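Local coordinates for mitochondrial dynamics protein MID49 (Mus musculus, PDB 4WOY) that recruits the dynamin-related fission protein Drp1 to the mitochondrial outer membrane, regulates its GTPase activity and is required for mitochondrial fission, at residues A[94-99]-A[298-303]. The protein carries 1 engineered substitution. Numbering follows the deposited sequence.
Sequences EPRCWA and PSVNLL
Arg-96 brings NH2 to 2.8 Å from the backbone O of Asn-301, yet the angle is too poor for a hydrogen bond, and the oxygen lies obliquely to the guanidinium. Much of the rest of the contact between 94-99 and 298-303 is van der Waals packing centred on CG1 of Val-300. This methyl lies beside its own backbone N, anti to the carbonyl carbon (chi1 -53°), and presses on the Pro-95/Arg-96 peptide, 3.4 Å from C of Pro-95. CG1 of Val-300 is also 3.7 Å from CG of Arg-96 and touches CB of Pro-95. The side chains of Pro-95 and Val-300 slide past each other in opposite directions. CB of Pro-95 also packs against OG of Ser-299 (3.5 Å), a hydroxyl hydrogen-bonded to Asn-297. The arginine chain, extended from CG to NE, crosses Val-300 obliquely; at its end NH1 of Arg-96 lies 3.8 Å from CD2 of Leu-302, which in turn leans on helix 250-261. Within 94-99, the type I turn from Glu-94 to Cys-97 is closed by the backbone bond from Cys-97 N to Glu-94 O and braced by OE2 of Glu-94, whose anti lone pair takes the backbone N-H of Arg-96 at 2.9 Å (164°); the same oxygen lies in the guanidinium plane, a long salt bridge from NE. In this predicted cytoplasmic part of the protein, the contact joins the nucleotidyltransferase-like region to the Mab-21-type helical region. It illustrates that a short charge-to-carbonyl approach need not be a hydrogen bond: a methyl packed on a peptide and methylenes makes the junction, while Glu-94 and the Asn-301 carbonyl dipole probably offset part of the arginine's charge.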
loop_
_atom_site.group_PDB
_atom_site.type_symbol
_atom_site.label_atom_id
_atom_site.label_comp_id
_atom_site.label_asym_id
_atom_site.label_seq_id
_atom_site.Cartn_x
_atom_site.Cartn_y
_atom_site.Cartn_z
ATOM N N GLU A 94 10.613 -12.787 -10.928
ATOM C CA GLU A 94 10.011 -11.530 -10.572
ATOM C C GLU A 94 10.333 -11.180 -9.140
ATOM O O GLU A 94 9.751 -11.753 -8.214
ATOM C CB GLU A 94 8.479 -11.610 -10.786
ATOM C CG GLU A 94 7.745 -10.333 -10.451
ATOM C CD GLU A 94 8.407 -9.095 -11.040
ATOM O OE1 GLU A 94 8.304 -8.877 -12.274
ATOM O OE2 GLU A 94 9.058 -8.352 -10.276
ATOM N N PRO A 95 11.259 -10.226 -8.948
ATOM C CA PRO A 95 11.622 -9.824 -7.584
ATOM C C PRO A 95 10.452 -9.188 -6.796
ATOM O O PRO A 95 10.462 -9.250 -5.575
ATOM C CB PRO A 95 12.772 -8.837 -7.811
ATOM C CG PRO A 95 12.584 -8.354 -9.223
ATOM C CD PRO A 95 12.028 -9.497 -9.972
ATOM N N ARG A 96 9.435 -8.651 -7.464
ATOM C CA ARG A 96 8.286 -8.064 -6.753
ATOM C C ARG A 96 7.387 -9.109 -6.107
ATOM O O ARG A 96 6.515 -8.752 -5.308
ATOM C CB ARG A 96 7.423 -7.216 -7.698
ATOM C CG ARG A 96 8.068 -5.947 -8.206
ATOM C CD ARG A 96 7.195 -5.328 -9.282
ATOM N NE ARG A 96 7.958 -4.516 -10.231
ATOM C CZ ARG A 96 7.915 -3.182 -10.304
ATOM N NH1 ARG A 96 7.141 -2.480 -9.478
ATOM N NH2 ARG A 96 8.650 -2.547 -11.212
ATOM N N CYS A 97 7.584 -10.386 -6.443
ATOM C CA CYS A 97 6.648 -11.437 -6.014
ATOM C C CYS A 97 7.275 -12.553 -5.196
ATOM O O CYS A 97 8.480 -12.658 -5.061
ATOM C CB CYS A 97 5.950 -12.081 -7.217
ATOM S SG CYS A 97 5.019 -10.962 -8.249
ATOM N N TRP A 98 6.419 -13.400 -4.653
ATOM C CA TRP A 98 6.844 -14.529 -3.835
ATOM C C TRP A 98 5.880 -15.703 -4.033
ATOM O O TRP A 98 4.672 -15.488 -4.250
ATOM C CB TRP A 98 6.910 -14.123 -2.348
ATOM C CG TRP A 98 8.179 -13.415 -1.941
ATOM C CD1 TRP A 98 8.594 -12.147 -2.291
ATOM C CD2 TRP A 98 9.203 -13.944 -1.094
ATOM N NE1 TRP A 98 9.812 -11.869 -1.720
ATOM C CE2 TRP A 98 10.205 -12.952 -0.974
ATOM C CE3 TRP A 98 9.367 -15.156 -0.427
ATOM C CZ2 TRP A 98 11.344 -13.139 -0.215
ATOM C CZ3 TRP A 98 10.510 -15.340 0.342
ATOM C CH2 TRP A 98 11.478 -14.335 0.443
ATOM N N ALA A 99 6.398 -16.932 -3.975
ATOM C CA ALA A 99 5.525 -18.111 -4.049
ATOM C C ALA A 99 5.355 -18.703 -2.661
ATOM O O ALA A 99 6.210 -18.557 -1.791
ATOM C CB ALA A 99 6.050 -19.153 -5.012
ATOM N N PRO A 298 16.160 -4.018 -3.053
ATOM C CA PRO A 298 16.847 -3.262 -4.112
ATOM C C PRO A 298 16.750 -3.862 -5.519
ATOM O O PRO A 298 16.954 -3.143 -6.505
ATOM C CB PRO A 298 18.299 -3.240 -3.625
ATOM C CG PRO A 298 18.172 -3.318 -2.133
ATOM C CD PRO A 298 17.042 -4.269 -1.899
ATOM N N SER A 299 16.484 -5.158 -5.616
ATOM C CA SER A 299 16.293 -5.777 -6.911
ATOM C C SER A 299 15.000 -5.286 -7.562
ATOM O O SER A 299 14.868 -5.364 -8.780
ATOM C CB SER A 299 16.347 -7.308 -6.810
ATOM O OG SER A 299 15.451 -7.808 -5.854
ATOM N N VAL A 300 14.027 -4.791 -6.797
ATOM C CA VAL A 300 12.872 -4.253 -7.512
ATOM C C VAL A 300 13.107 -2.774 -7.857
ATOM O O VAL A 300 13.420 -1.924 -7.013
ATOM C CB VAL A 300 11.496 -4.454 -6.760
ATOM C CG1 VAL A 300 11.282 -5.899 -6.391
ATOM C CG2 VAL A 300 11.393 -3.640 -5.565
ATOM N N ASN A 301 12.948 -2.492 -9.142
ATOM C CA ASN A 301 13.098 -1.157 -9.676
ATOM C C ASN A 301 11.706 -0.537 -9.866
ATOM O O ASN A 301 10.934 -0.956 -10.735
ATOM C CB ASN A 301 13.883 -1.220 -10.984
ATOM C CG ASN A 301 13.978 0.116 -11.674
ATOM O OD1 ASN A 301 13.638 1.164 -11.100
ATOM N ND2 ASN A 301 14.461 0.098 -12.915
ATOM N N LEU A 302 11.378 0.448 -9.038
ATOM C CA LEU A 302 10.027 1.005 -9.063
ATOM C C LEU A 302 9.746 1.797 -10.338
ATOM O O LEU A 302 8.608 2.180 -10.596
ATOM C CB LEU A 302 9.774 1.865 -7.822
ATOM C CG LEU A 302 9.553 1.037 -6.547
ATOM C CD1 LEU A 302 8.898 1.872 -5.485
ATOM C CD2 LEU A 302 8.702 -0.198 -6.814
ATOM N N LEU A 303 10.789 2.038 -11.129
ATOM C CA LEU A 303 10.638 2.702 -12.422
ATOM C C LEU A 303 10.741 1.747 -13.589
ATOM O O LEU A 303 10.745 2.175 -14.737
ATOM C CB LEU A 303 11.684 3.802 -12.603
ATOM C CG LEU A 303 11.655 5.041 -11.727
ATOM C CD1 LEU A 303 12.742 5.955 -12.226
ATOM C CD2 LEU A 303 10.261 5.704 -11.736
#